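Local coordinates for phosphonate monoester hydrolase (Ruegeria pomeroyi, PDB 4UPK), which belongs to the sulfatase family, a branch of the alkaline phosphatase superfamily of alpha/beta enzymes built round a large central beta sheet, at residues S77-C82 with M96-V101; F38-Q43 with A87-G92; A366-P371 with S433-S438. All blocks are in the same frame, centred on the assembly; numbering follows the deposited sequence.

Contact 1: residues S77-C82 with M96-V101; sequences SVTNPC and MNHRSV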
ATOM      1  N   SER A  77      25.935 -18.384 -13.245  1.00 13.53           N
ATOM      2  CA  SER A  77      25.292 -17.340 -12.447  1.00 13.29           C
ATOM      3  C   SER A  77      25.130 -16.114 -13.397  1.00 16.75           C
ATOM      4  O   SER A  77      26.042 -15.852 -14.182  1.00 16.89           O
ATOM      5  CB  SER A  77      26.176 -16.977 -11.258  1.00 14.36           C
ATOM      6  OG  SER A  77      25.554 -15.952 -10.506  1.00 22.80           O
ATOM      7  N   VAL A  78      23.980 -15.409 -13.374  1.00 12.77           N
ATOM      8  CA  VAL A  78      23.755 -14.247 -14.244  1.00 11.97           C
ATOM      9  C   VAL A  78      24.310 -12.966 -13.636  1.00 18.66           C
ATOM     10  O   VAL A  78      24.335 -11.918 -14.290  1.00 19.27           O
ATOM     11  CB  VAL A  78      22.292 -14.077 -14.746  1.00 15.46           C
ATOM     12  CG1 VAL A  78      21.748 -15.372 -15.322  1.00 14.93           C
ATOM     13  CG2 VAL A  78      21.371 -13.529 -13.650  1.00 14.60           C
ATOM     14  N   THR A  79      24.739 -13.034 -12.377  1.00 16.27           N
ATOM     15  CA  THR A  79      25.312 -11.870 -11.710  1.00 16.04           C
ATOM     16  C   THR A  79      26.142 -12.234 -10.521  1.00 18.51           C
ATOM     17  O   THR A  79      26.105 -13.371 -10.082  1.00 19.27           O
ATOM     18  CB  THR A  79      24.300 -10.724 -11.479  1.00 16.82           C
ATOM     19  OG1 THR A  79      25.003  -9.550 -11.072  1.00 17.42           O
ATOM     20  CG2 THR A  79      23.234 -11.080 -10.489  1.00  9.30           C
ATOM     21  N   ASN A  80      26.871 -11.251  -9.995  1.00 13.50           N
ATOM     22  CA  ASN A  80      27.734 -11.392  -8.840  1.00 13.80           C
ATOM     23  C   ASN A  80      27.877 -10.040  -8.092  1.00 19.96           C
ATOM     24  O   ASN A  80      27.683  -8.964  -8.703  1.00 18.37           O
ATOM     25  CB  ASN A  80      29.105 -11.910  -9.285  1.00 16.43           C
ATOM     26  CG  ASN A  80      29.321 -13.358  -8.981  1.00 28.88           C
ATOM     27  OD1 ASN A  80      29.090 -13.804  -7.867  1.00 25.52           O
ATOM     28  ND2 ASN A  80      29.847 -14.100  -9.933  1.00  8.05           N
ATOM     29  N   PRO A  81      28.189 -10.070  -6.771  1.00 18.46           N
ATOM     30  CA  PRO A  81      28.427 -11.242  -5.909  1.00 19.39           C
ATOM     31  C   PRO A  81      27.165 -11.856  -5.301  1.00 28.15           C
ATOM     32  O   PRO A  81      26.125 -11.871  -5.945  1.00 27.69           O
ATOM     33  CB  PRO A  81      29.482 -10.744  -4.912  1.00 20.43           C
ATOM     34  CG  PRO A  81      29.403  -9.218  -4.954  1.00 25.27           C
ATOM     35  CD  PRO A  81      28.376  -8.831  -6.006  1.00 20.76           C
ATOM     36  N   CYS A  82      27.286 -12.430  -4.091  1.00 28.61           N
ATOM     37  CA  CYS A  82      26.249 -13.128  -3.331  1.00 29.59           C
ATOM     38  C   CYS A  82      24.867 -12.491  -3.364  1.00 28.57           C
ATOM     39  O   CYS A  82      23.921 -13.175  -3.754  1.00 26.89           O
ATOM     40  CB  CYS A  82      26.723 -13.396  -1.908  1.00 31.58           C
ATOM     41  SG  CYS A  82      28.150 -12.396  -1.427  1.00 36.80           S
ATOM     42  N   MET A  96      19.923  -6.446 -14.426  1.00 13.30           N
ATOM     43  CA  MET A  96      19.491  -5.248 -15.177  1.00 12.13           C
ATOM     44  C   MET A  96      18.011  -4.957 -14.946  1.00 16.32           C
ATOM     45  O   MET A  96      17.572  -3.829 -15.092  1.00 16.56           O
ATOM     46  CB  MET A  96      19.854  -5.304 -16.689  1.00 13.78           C
ATOM     47  CG  MET A  96      19.264  -6.473 -17.465  1.00 16.01           C
ATOM     48  SD  MET A  96      19.927  -6.541 -19.150  1.00 18.48           S
ATOM     49  CE  MET A  96      19.148  -8.026 -19.724  1.00 15.64           C
ATOM     50  N   ASN A  97      17.265  -5.977 -14.536  1.00 15.50           N
ATOM     51  CA  ASN A  97      15.850  -5.881 -14.238  1.00 16.84           C
ATOM     52  C   ASN A  97      15.550  -5.775 -12.733  1.00 20.36           C
ATOM     53  O   ASN A  97      14.813  -4.855 -12.322  1.00 20.36           O
ATOM     54  CB  ASN A  97      15.092  -7.027 -14.914  1.00 17.69           C
ATOM     55  CG  ASN A  97      15.057  -6.855 -16.414  1.00 28.01           C
ATOM     56  OD1 ASN A  97      15.100  -5.740 -16.932  1.00 18.81           O
ATOM     57  ND2 ASN A  97      14.997  -7.940 -17.149  1.00 22.09           N
ATOM     58  N   HIS A  98      16.134  -6.681 -11.910  1.00 14.18           N
ATOM     59  CA  HIS A  98      15.847  -6.651 -10.463  1.00 12.96           C
ATOM     60  C   HIS A  98      16.486  -5.445  -9.734  1.00 15.51           C
ATOM     61  O   HIS A  98      15.956  -4.952  -8.734  1.00 12.57           O
ATOM     62  CB  HIS A  98      16.095  -8.011  -9.788  1.00 12.19           C
ATOM     63  CG  HIS A  98      17.518  -8.476  -9.696  1.00 13.84           C
ATOM     64  ND1 HIS A  98      18.479  -7.726  -9.067  1.00 15.17           N
ATOM     65  CD2 HIS A  98      18.047  -9.680 -10.016  1.00 14.56           C
ATOM     66  CE1 HIS A  98      19.574  -8.475  -9.044  1.00 14.16           C
ATOM     67  NE2 HIS A  98      19.362  -9.658  -9.610  1.00 14.43           N
ATOM     68  N   ARG A  99      17.616  -4.975 -10.287  1.00 13.22           N
ATOM     69  CA  ARG A  99      18.393  -3.794  -9.888  1.00 13.23           C
ATOM     70  C   ARG A  99      19.079  -3.802  -8.512  1.00 16.65           C
ATOM     71  O   ARG A  99      19.620  -2.788  -8.086  1.00 18.29           O
ATOM     72  CB  ARG A  99      17.684  -2.458 -10.272  1.00 13.33           C
ATOM     73  CG  ARG A  99      17.500  -2.259 -11.802  1.00 18.56           C
ATOM     74  CD  ARG A  99      18.802  -2.062 -12.610  1.00 10.56           C
ATOM     75  NE  ARG A  99      19.464  -0.804 -12.257  1.00 12.99           N
ATOM     76  CZ  ARG A  99      20.769  -0.600 -12.297  1.00 21.69           C
ATOM     77  NH1 ARG A  99      21.585  -1.556 -12.712  1.00 17.85           N
ATOM     78  NH2 ARG A  99      21.269   0.577 -11.967  1.00 24.66           N
ATOM     79  N   SER A 100      19.153  -4.956  -7.869  1.00 13.06           N
ATOM     80  CA  SER A 100      19.900  -5.130  -6.631  1.00 13.27           C
ATOM     81  C   SER A 100      21.274  -5.548  -7.206  1.00 19.79           C
ATOM     82  O   SER A 100      21.584  -6.729  -7.315  1.00 18.54           O
ATOM     83  CB  SER A 100      19.277  -6.254  -5.801  1.00 15.54           C
ATOM     84  OG  SER A 100      19.736  -6.245  -4.462  1.00 18.47           O
ATOM     85  N   VAL A 101      22.037  -4.551  -7.693  1.00 19.15           N
ATOM     86  CA  VAL A 101      23.277  -4.721  -8.472  1.00 17.60           C
ATOM     87  C   VAL A 101      24.584  -4.927  -7.721  1.00 20.97           C
ATOM     88  O   VAL A 101      25.577  -5.335  -8.331  1.00 19.94           O
ATOM     89  CB  VAL A 101      23.383  -3.712  -9.652  1.00 19.15           C
ATOM     90  CG1 VAL A 101      22.230  -3.916 -10.625  1.00 18.31           C
ATOM     91  CG2 VAL A 101      23.430  -2.262  -9.150  1.00 18.58           C
TER
HETATM   92  O   HOH W   1      24.999  -6.612 -10.597  1.00 15.40           O

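Contact 2: residues F38-Q43 with A87-G92; sequences FIIIDQ and ASILTG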
ATOM      1  N   PHE A  38      15.046 -27.129  -2.078  1.00 17.21           N
ATOM      2  CA  PHE A  38      15.945 -26.227  -2.773  1.00 15.27           C
ATOM      3  C   PHE A  38      17.197 -25.969  -1.934  1.00 19.95           C
ATOM      4  O   PHE A  38      17.147 -25.228  -0.939  1.00 17.46           O
ATOM      5  CB  PHE A  38      15.194 -24.928  -3.125  1.00 16.17           C
ATOM      6  CG  PHE A  38      15.870 -23.955  -4.065  1.00 15.81           C
ATOM      7  CD1 PHE A  38      17.033 -24.309  -4.752  1.00 16.90           C
ATOM      8  CD2 PHE A  38      15.315 -22.705  -4.306  1.00 15.63           C
ATOM      9  CE1 PHE A  38      17.652 -23.412  -5.622  1.00 16.85           C
ATOM     10  CE2 PHE A  38      15.936 -21.808  -5.173  1.00 17.66           C
ATOM     11  CZ  PHE A  38      17.089 -22.177  -5.841  1.00 15.75           C
ATOM     12  N   ILE A  39      18.325 -26.627  -2.325  1.00 17.88           N
ATOM     13  CA  ILE A  39      19.611 -26.457  -1.637  1.00 16.84           C
ATOM     14  C   ILE A  39      20.524 -25.594  -2.495  1.00 20.13           C
ATOM     15  O   ILE A  39      20.701 -25.880  -3.685  1.00 19.82           O
ATOM     16  CB  ILE A  39      20.346 -27.780  -1.201  1.00 19.13           C
ATOM     17  CG1 ILE A  39      19.443 -28.710  -0.392  1.00 18.52           C
ATOM     18  CG2 ILE A  39      21.686 -27.470  -0.422  1.00 18.44           C
ATOM     19  CD1 ILE A  39      20.077 -30.108  -0.140  1.00 17.14           C
ATOM     20  N   ILE A  40      21.138 -24.577  -1.852  1.00 14.76           N
ATOM     21  CA  ILE A  40      22.112 -23.677  -2.444  1.00 14.03           C
ATOM     22  C   ILE A  40      23.374 -23.695  -1.577  1.00 20.11           C
ATOM     23  O   ILE A  40      23.334 -23.326  -0.391  1.00 17.98           O
ATOM     24  CB  ILE A  40      21.573 -22.215  -2.699  1.00 15.99           C
ATOM     25  CG1 ILE A  40      20.348 -22.218  -3.643  1.00 14.99           C
ATOM     26  CG2 ILE A  40      22.704 -21.292  -3.236  1.00 16.06           C
ATOM     27  CD1 ILE A  40      19.697 -20.877  -3.861  1.00 14.20           C
ATOM     28  N   ILE A  41      24.482 -24.146  -2.179  1.00 18.33           N
ATOM     29  CA  ILE A  41      25.795 -24.185  -1.545  1.00 18.01           C
ATOM     30  C   ILE A  41      26.453 -22.868  -1.996  1.00 22.70           C
ATOM     31  O   ILE A  41      26.411 -22.551  -3.175  1.00 22.15           O
ATOM     32  CB  ILE A  41      26.626 -25.446  -1.978  1.00 20.83           C
ATOM     33  CG1 ILE A  41      25.909 -26.761  -1.619  1.00 19.98           C
ATOM     34  CG2 ILE A  41      28.046 -25.436  -1.369  1.00 21.52           C
ATOM     35  CD1 ILE A  41      26.437 -28.011  -2.400  1.00 19.13           C
ATOM     36  N   ASP A  42      26.999 -22.085  -1.063  1.00 19.13           N
ATOM     37  CA  ASP A  42      27.672 -20.843  -1.409  1.00 18.29           C
ATOM     38  C   ASP A  42      29.126 -21.171  -1.845  1.00 26.38           C
ATOM     39  O   ASP A  42      29.824 -21.967  -1.182  1.00 26.91           O
ATOM     40  CB  ASP A  42      27.682 -19.885  -0.204  1.00 18.08           C
ATOM     41  CG  ASP A  42      27.591 -18.404  -0.522  1.00 24.52           C
ATOM     42  OD1 ASP A  42      28.552 -17.864  -1.100  1.00 27.31           O
ATOM     43  OD2 ASP A  42      26.579 -17.768  -0.133  1.00 23.65           O
ATOM     44  N   GLN A  43      29.544 -20.582  -2.992  1.00 22.09           N
ATOM     45  CA  GLN A  43      30.898 -20.590  -3.562  1.00 20.26           C
ATOM     46  C   GLN A  43      31.482 -21.899  -4.085  1.00 22.31           C
ATOM     47  O   GLN A  43      32.678 -21.924  -4.350  1.00 22.48           O
ATOM     48  CB  GLN A  43      31.879 -19.848  -2.624  1.00 21.22           C
ATOM     49  CG  GLN A  43      32.612 -18.692  -3.270  1.00 29.61           C
ATOM     50  CD  GLN A  43      32.927 -17.557  -2.318  1.00 33.25           C
ATOM     51  OE1 GLN A  43      34.062 -17.368  -1.890  1.00 26.71           O
ATOM     52  NE2 GLN A  43      31.935 -16.751  -1.984  1.00 16.64           N
ATOM     53  N   ALA A  87      19.596 -12.455  -5.462  1.00 13.25           N
ATOM     54  CA  ALA A  87      18.437 -11.707  -5.964  1.00 11.60           C
ATOM     55  C   ALA A  87      17.951 -12.241  -7.350  1.00 15.74           C
ATOM     56  O   ALA A  87      16.764 -12.421  -7.562  1.00 16.44           O
ATOM     57  CB  ALA A  87      18.740 -10.220  -5.993  1.00 11.09           C
ATOM     58  N   SER A  88      18.873 -12.619  -8.216  1.00 11.57           N
ATOM     59  CA  SER A  88      18.587 -13.197  -9.538  1.00 10.09           C
ATOM     60  C   SER A  88      17.995 -14.592  -9.472  1.00 12.94           C
ATOM     61  O   SER A  88      17.071 -14.887 -10.215  1.00 14.26           O
ATOM     62  CB  SER A  88      19.867 -13.226 -10.377  1.00 11.15           C
ATOM     63  OG  SER A  88      20.141 -11.971 -10.972  1.00 13.73           O
ATOM     64  N   ILE A  89      18.549 -15.461  -8.622  1.00 10.81           N
ATOM     65  CA  ILE A  89      18.094 -16.841  -8.397  1.00 12.33           C
ATOM     66  C   ILE A  89      16.683 -16.856  -7.799  1.00 18.60           C
ATOM     67  O   ILE A  89      15.807 -17.604  -8.271  1.00 17.40           O
ATOM     68  CB  ILE A  89      19.134 -17.611  -7.525  1.00 15.73           C
ATOM     69  CG1 ILE A  89      20.394 -17.913  -8.363  1.00 16.20           C
ATOM     70  CG2 ILE A  89      18.553 -18.904  -6.899  1.00 17.45           C
ATOM     71  CD1 ILE A  89      21.730 -18.339  -7.550  1.00 16.10           C
ATOM     72  N   LEU A  90      16.475 -16.024  -6.756  1.00 16.53           N
ATOM     73  CA  LEU A  90      15.198 -15.960  -6.061  1.00 17.86           C
ATOM     74  C   LEU A  90      14.098 -15.188  -6.775  1.00 22.53           C
ATOM     75  O   LEU A  90      12.931 -15.413  -6.462  1.00 23.96           O
ATOM     76  CB  LEU A  90      15.361 -15.490  -4.609  1.00 18.10           C
ATOM     77  CG  LEU A  90      16.277 -16.318  -3.693  1.00 22.74           C
ATOM     78  CD1 LEU A  90      16.537 -15.597  -2.386  1.00 21.17           C
ATOM     79  CD2 LEU A  90      15.756 -17.731  -3.480  1.00 25.91           C
ATOM     80  N   THR A  91      14.443 -14.297  -7.727  1.00 19.04           N
ATOM     81  CA  THR A  91      13.447 -13.517  -8.503  1.00 18.29           C
ATOM     82  C   THR A  91      13.285 -14.014  -9.939  1.00 20.22           C
ATOM     83  O   THR A  91      12.279 -13.690 -10.567  1.00 20.79           O
ATOM     84  CB  THR A  91      13.745 -12.000  -8.529  1.00 23.24           C
ATOM     85  OG1 THR A  91      14.949 -11.752  -9.264  1.00 21.43           O
ATOM     86  CG2 THR A  91      13.781 -11.360  -7.140  1.00 23.02           C
ATOM     87  N   GLY A  92      14.264 -14.759 -10.459  1.00 14.53           N
ATOM     88  CA  GLY A  92      14.216 -15.246 -11.837  1.00 13.90           C
ATOM     89  C   GLY A  92      14.477 -14.166 -12.878  1.00 16.16           C
ATOM     90  O   GLY A  92      14.209 -14.370 -14.069  1.00 14.93           O
TER

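Contact 3: residues A366-P371 with S433-S438; sequences AAYHTP and SELDIS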
ATOM      1  N   ALA A 366      35.185 -19.229 -13.964  1.00 18.35           N
ATOM      2  CA  ALA A 366      35.283 -19.865 -12.643  1.00 17.92           C
ATOM      3  C   ALA A 366      34.473 -19.123 -11.552  1.00 18.51           C
ATOM      4  O   ALA A 366      33.993 -19.757 -10.618  1.00 15.68           O
ATOM      5  CB  ALA A 366      36.747 -20.040 -12.235  1.00 18.53           C
ATOM      6  N   ALA A 367      34.255 -17.804 -11.730  1.00 16.02           N
ATOM      7  CA  ALA A 367      33.465 -16.974 -10.807  1.00 15.38           C
ATOM      8  C   ALA A 367      31.933 -17.159 -10.983  1.00 17.20           C
ATOM      9  O   ALA A 367      31.181 -16.761 -10.092  1.00 16.61           O
ATOM     10  CB  ALA A 367      33.840 -15.507 -10.984  1.00 15.82           C
ATOM     11  N   TYR A 368      31.481 -17.761 -12.119  1.00 13.43           N
ATOM     12  CA  TYR A 368      30.066 -17.907 -12.502  1.00 13.55           C
ATOM     13  C   TYR A 368      29.624 -19.321 -12.754  1.00 15.84           C
ATOM     14  O   TYR A 368      28.473 -19.621 -12.466  1.00 16.41           O
ATOM     15  CB  TYR A 368      29.709 -17.042 -13.750  1.00 14.49           C
ATOM     16  CG  TYR A 368      30.059 -15.584 -13.593  1.00 16.06           C
ATOM     17  CD1 TYR A 368      31.333 -15.119 -13.894  1.00 18.07           C
ATOM     18  CD2 TYR A 368      29.105 -14.652 -13.177  1.00 16.40           C
ATOM     19  CE1 TYR A 368      31.681 -13.782 -13.714  1.00 16.51           C
ATOM     20  CE2 TYR A 368      29.436 -13.306 -13.009  1.00 16.55           C
ATOM     21  CZ  TYR A 368      30.733 -12.880 -13.269  1.00 17.61           C
ATOM     22  OH  TYR A 368      31.111 -11.568 -13.108  1.00  8.84           O
ATOM     23  N   HIS A 369      30.489 -20.165 -13.349  1.00 12.56           N
ATOM     24  CA  HIS A 369      30.195 -21.572 -13.649  1.00 12.96           C
ATOM     25  C   HIS A 369      29.874 -22.340 -12.336  1.00 18.55           C
ATOM     26  O   HIS A 369      30.708 -22.447 -11.427  1.00 18.34           O
ATOM     27  CB  HIS A 369      31.348 -22.232 -14.433  1.00 13.76           C
ATOM     28  CG  HIS A 369      30.950 -23.479 -15.164  1.00 17.83           C
ATOM     29  ND1 HIS A 369      31.891 -24.280 -15.787  1.00 20.27           N
ATOM     30  CD2 HIS A 369      29.725 -24.019 -15.362  1.00 19.89           C
ATOM     31  CE1 HIS A 369      31.212 -25.268 -16.346  1.00 19.60           C
ATOM     32  NE2 HIS A 369      29.906 -25.156 -16.111  1.00 19.93           N
ATOM     33  N   THR A 370      28.623 -22.778 -12.212  1.00 16.50           N
ATOM     34  CA  THR A 370      28.125 -23.431 -10.997  1.00 15.60           C
ATOM     35  C   THR A 370      27.480 -24.782 -11.257  1.00 18.59           C
ATOM     36  O   THR A 370      26.882 -24.978 -12.315  1.00 16.69           O
ATOM     37  CB  THR A 370      27.199 -22.492 -10.215  1.00 19.47           C
ATOM     38  OG1 THR A 370      26.303 -21.837 -11.114  1.00 19.35           O
ATOM     39  CG2 THR A 370      27.956 -21.457  -9.464  1.00 19.33           C
ATOM     40  N   PRO A 371      27.596 -25.735 -10.300  1.00 15.40           N
ATOM     41  CA  PRO A 371      26.938 -27.027 -10.500  1.00 15.43           C
ATOM     42  C   PRO A 371      25.418 -26.896 -10.360  1.00 18.00           C
ATOM     43  O   PRO A 371      24.930 -26.002  -9.671  1.00 17.38           O
ATOM     44  CB  PRO A 371      27.540 -27.906  -9.400  1.00 17.33           C
ATOM     45  CG  PRO A 371      27.899 -26.945  -8.296  1.00 21.20           C
ATOM     46  CD  PRO A 371      28.288 -25.666  -8.990  1.00 16.31           C
ATOM     47  N   SER A 433      25.924 -12.757 -18.184  1.00 11.31           N
ATOM     48  CA  SER A 433      26.213 -12.381 -16.796  1.00 10.95           C
ATOM     49  C   SER A 433      26.495 -10.890 -16.676  1.00 14.92           C
ATOM     50  O   SER A 433      26.912 -10.267 -17.634  1.00 15.51           O
ATOM     51  CB  SER A 433      27.384 -13.188 -16.225  1.00 14.07           C
ATOM     52  OG  SER A 433      27.111 -14.574 -16.302  1.00 20.42           O
ATOM     53  N   GLU A 434      26.261 -10.327 -15.499  1.00 12.69           N
ATOM     54  CA  GLU A 434      26.487  -8.919 -15.202  1.00 12.14           C
ATOM     55  C   GLU A 434      27.254  -8.740 -13.886  1.00 15.55           C
ATOM     56  O   GLU A 434      27.184  -9.583 -12.984  1.00 13.48           O
ATOM     57  CB  GLU A 434      25.155  -8.155 -15.108  1.00 12.79           C
ATOM     58  CG  GLU A 434      24.415  -7.993 -16.418  1.00 14.80           C
ATOM     59  CD  GLU A 434      23.122  -7.223 -16.262  1.00 18.93           C
ATOM     60  OE1 GLU A 434      23.171  -5.973 -16.234  1.00 14.27           O
ATOM     61  OE2 GLU A 434      22.083  -7.869 -16.011  1.00 13.18           O
ATOM     62  N   LEU A 435      27.957  -7.613 -13.768  1.00 13.47           N
ATOM     63  CA  LEU A 435      28.695  -7.259 -12.556  1.00 13.88           C
ATOM     64  C   LEU A 435      28.637  -5.757 -12.422  1.00 16.47           C
ATOM     65  O   LEU A 435      28.377  -5.066 -13.401  1.00 17.00           O
ATOM     66  CB  LEU A 435      30.167  -7.763 -12.654  1.00 14.39           C
ATOM     67  CG  LEU A 435      31.016  -7.781 -11.371  1.00 20.27           C
ATOM     68  CD1 LEU A 435      30.645  -8.953 -10.467  1.00 20.51           C
ATOM     69  CD2 LEU A 435      32.505  -7.875 -11.713  1.00 24.34           C
ATOM     70  N   ASP A 436      28.782  -5.256 -11.201  1.00 12.61           N
ATOM     71  CA  ASP A 436      28.814  -3.824 -10.963  1.00 12.22           C
ATOM     72  C   ASP A 436      30.066  -3.553 -10.157  1.00 19.84           C
ATOM     73  O   ASP A 436      30.219  -4.099  -9.052  1.00 20.51           O
ATOM     74  CB  ASP A 436      27.544  -3.282 -10.269  1.00 13.49           C
ATOM     75  CG  ASP A 436      27.478  -1.762 -10.331  1.00 21.06           C
ATOM     76  OD1 ASP A 436      28.300  -1.106  -9.668  1.00 22.44           O
ATOM     77  OD2 ASP A 436      26.681  -1.236 -11.126  1.00 29.06           O
ATOM     78  N   ILE A 437      30.990  -2.758 -10.756  1.00 17.51           N
ATOM     79  CA  ILE A 437      32.289  -2.389 -10.193  1.00 17.03           C
ATOM     80  C   ILE A 437      32.320  -0.972  -9.588  1.00 23.12           C
ATOM     81  O   ILE A 437      33.383  -0.356  -9.505  1.00 23.65           O
ATOM     82  CB  ILE A 437      33.498  -2.749 -11.122  1.00 18.81           C
ATOM     83  CG1 ILE A 437      33.447  -2.020 -12.472  1.00 18.73           C
ATOM     84  CG2 ILE A 437      33.627  -4.270 -11.281  1.00 19.05           C
ATOM     85  CD1 ILE A 437      34.684  -2.026 -13.216  1.00 23.33           C
ATOM     86  N   SER A 438      31.148  -0.475  -9.141  1.00 19.66           N
ATOM     87  CA  SER A 438      30.994   0.821  -8.469  1.00 18.41           C
ATOM     88  C   SER A 438      30.307   0.621  -7.098  1.00 19.59           C
ATOM     89  O   SER A 438      29.692  -0.416  -6.866  1.00 17.76           O
ATOM     90  CB  SER A 438      30.202   1.800  -9.335  1.00 21.87           C
ATOM     91  OG  SER A 438      28.811   1.521  -9.317  1.00 27.42           O
TER

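Contact 1: residues S77-C82 with M96-V101
Asn80 and Val101 are the residues whose backbones come nearest, with 8.0 Å from CA to CA, and no backbone hydrogen bond links the loop 77-82 to the turn that ends segment 96-101. Their carbonyl oxygens, Asn80 O and Val101 O, are 4.2 Å apart. One water bridges the segments. It donates to Val101 O at 2.7 Å and to Thr79 OG1 at 3.0 Å, using both its protons. Thr79 OG1 is in turn bonded to Glu434 O. It lies anti to the backbone N (chi1 -169°), which puts the CG2 methyl beside both N and the carbonyl carbon. The methyl meets the His98 ring at its edge, near the ring plane, with Thr79 CG2 and His98 NE2 4.2 Å apart. The imidazole is held at both nitrogens. Ser100 N donates to His98 ND1 at 3.1 Å, 3° out of the ring plane, and His98 NE2 is hydrogen-bonded to Ser88 OG. On the loop side, Ser77 OG is hydrogen-bonded to Thr79 O at 2.7 Å, in the carbonyl plane, and also has Asp347 O as a partner. Asn80 ND2 reaches Ala367 O. A cis peptide leads into Pro81, the N-cap residue of helix 82-91. Cys82 opens that helix and the Cys-X-Pro-Ser-Arg sequence signature of sulfatases. The contact is buried and mostly indirect. A shared water, one methyl and bonds to neighbouring residues such as Ser88 and Glu434 join the two segments, and the pair of nitrogen bonds fixes the rotation of the imidazole against the loop before the signature.

Contact 2: residues F38-Q43 with A87-G92
Ala87 O, in the last turns of helix 82-91, is gripped twice by Thr91. The hydroxyl Thr91 OG1 donates to it at 2.6 Å, tilted 31° from the carbonyl plane. The helical bond from Thr91 N, 3.0 Å long, reaches Ala87 O from the opposite face of that plane. Ile89 and Leu90 lie between these two residues in the chain and meet strand 35-41. The short axes of strand 38-41 and helix 87-91 run almost antiparallel at 170°, 12.4 Å apart. This is the helix-on-sheet packing of an alpha/beta fold. The strand is an inner one of the large mixed sheet, parallel to its neighbours 234-239 and 340-346. Alternate residues, Phe38 and Ile40, point to the helix. The branch methyl Ile89 CG2 touches both. It sits at the edge of the Phe38 ring, near the ring plane, 3.7 Å from Phe38 CZ. Ile40 is extended (chi2 175°). Ile40 and Ile89 lie alongside each other and point opposite ways, which brings Ile40 CD1 to 3.8 Å from Ile89 CG2. Leu90 CD2 approaches the Phe38 ring obliquely, 4.4 Å from Phe38 CE2. His236 of strand 234-239 stacks on the Phe38 ring and also touches Leu90. Beyond the strand end, Asp42 OD2 pairs with Arg86 NH2 in a salt bridge and is hydrogen-bonded to Tyr130 OH.

Contact 3: residues A366-P371 with S433-S438
Tyr368 CB points from its loop toward strand 431-436, where Ser433 and Leu435 turn their side chains to meet it. The first torsion sets CG beside the backbone N and anti to the carbonyl carbon (chi1 -54°), and the ring then runs along the strand. Tyr368 CG, at the root of the ring, is 4.1 Å from Ser433 OG. The next atom, Tyr368 CD2, is closer to the same oxygen at 3.7 Å. This serine oxygen comes to the ring obliquely, and its polar partners are elsewhere: Ser77 O and Arg463 NH1. Further out, Tyr368 CE2 lies 3.8 Å from Ser433 CB. The same ring carbon is nearest the backbone oxygen of the next residue, with 4.4 Å between Tyr368 CE2 and Glu434 O; this oxygen is at the ring edge, near its plane, and takes its hydrogen bond from Thr79 OG1. At the tip, Tyr368 OH packs against Leu435, 3.7 Å from Leu435 CD1 and 3.9 Å from Leu435 CB. The tyrosine and leucine side chains cross at about a right angle. The apolar branch thus covers a hydroxyl that is satisfied by another partner, Thr362 O. Past the leucine the strand ends in an Asx turn. Asp436 OD1 accepts from Ser438 N at 3.0 Å on its anti side, 30° out of the carboxylate plane, and from Ser438 OG on its syn lone pair, and it also forms a salt bridge with Arg102. Tyr368 lies in the loop before strand 372-375 of the large mixed sheet. Its ring packs on strand 431-436, an outermost strand (within this chain) of the four-stranded antiparallel sheet. Strand 458-463 contributes Ile461 and Arg463 to its surroundings, strand 70-76 adds Tyr76, and the backbones of Tyr368 and Ser77 are hydrogen-bonded.

Contact 1 touches both others, its centre about 11 Å from that of contact 2 and about 9 Å from that of contact 3. Contacts 2 and 3 do not touch; their centres are about 13 Å apart. Along the chain contacts 1 and 2 interleave, in the order 38-43, 77-82, 87-92, 96-101, and contact 3 follows. Helix 82-91 joins the first two, running from the end of loop 77-82 to its packing on the large sheet. At the other side, Val78 O accepts from Glu434 N at 2.8 Å, linking that loop to the four-stranded antiparallel sheet. Loop 77-82, which leads into the signature helix, thus joins the large mixed sheet, through strand 70-76, to the four-stranded one.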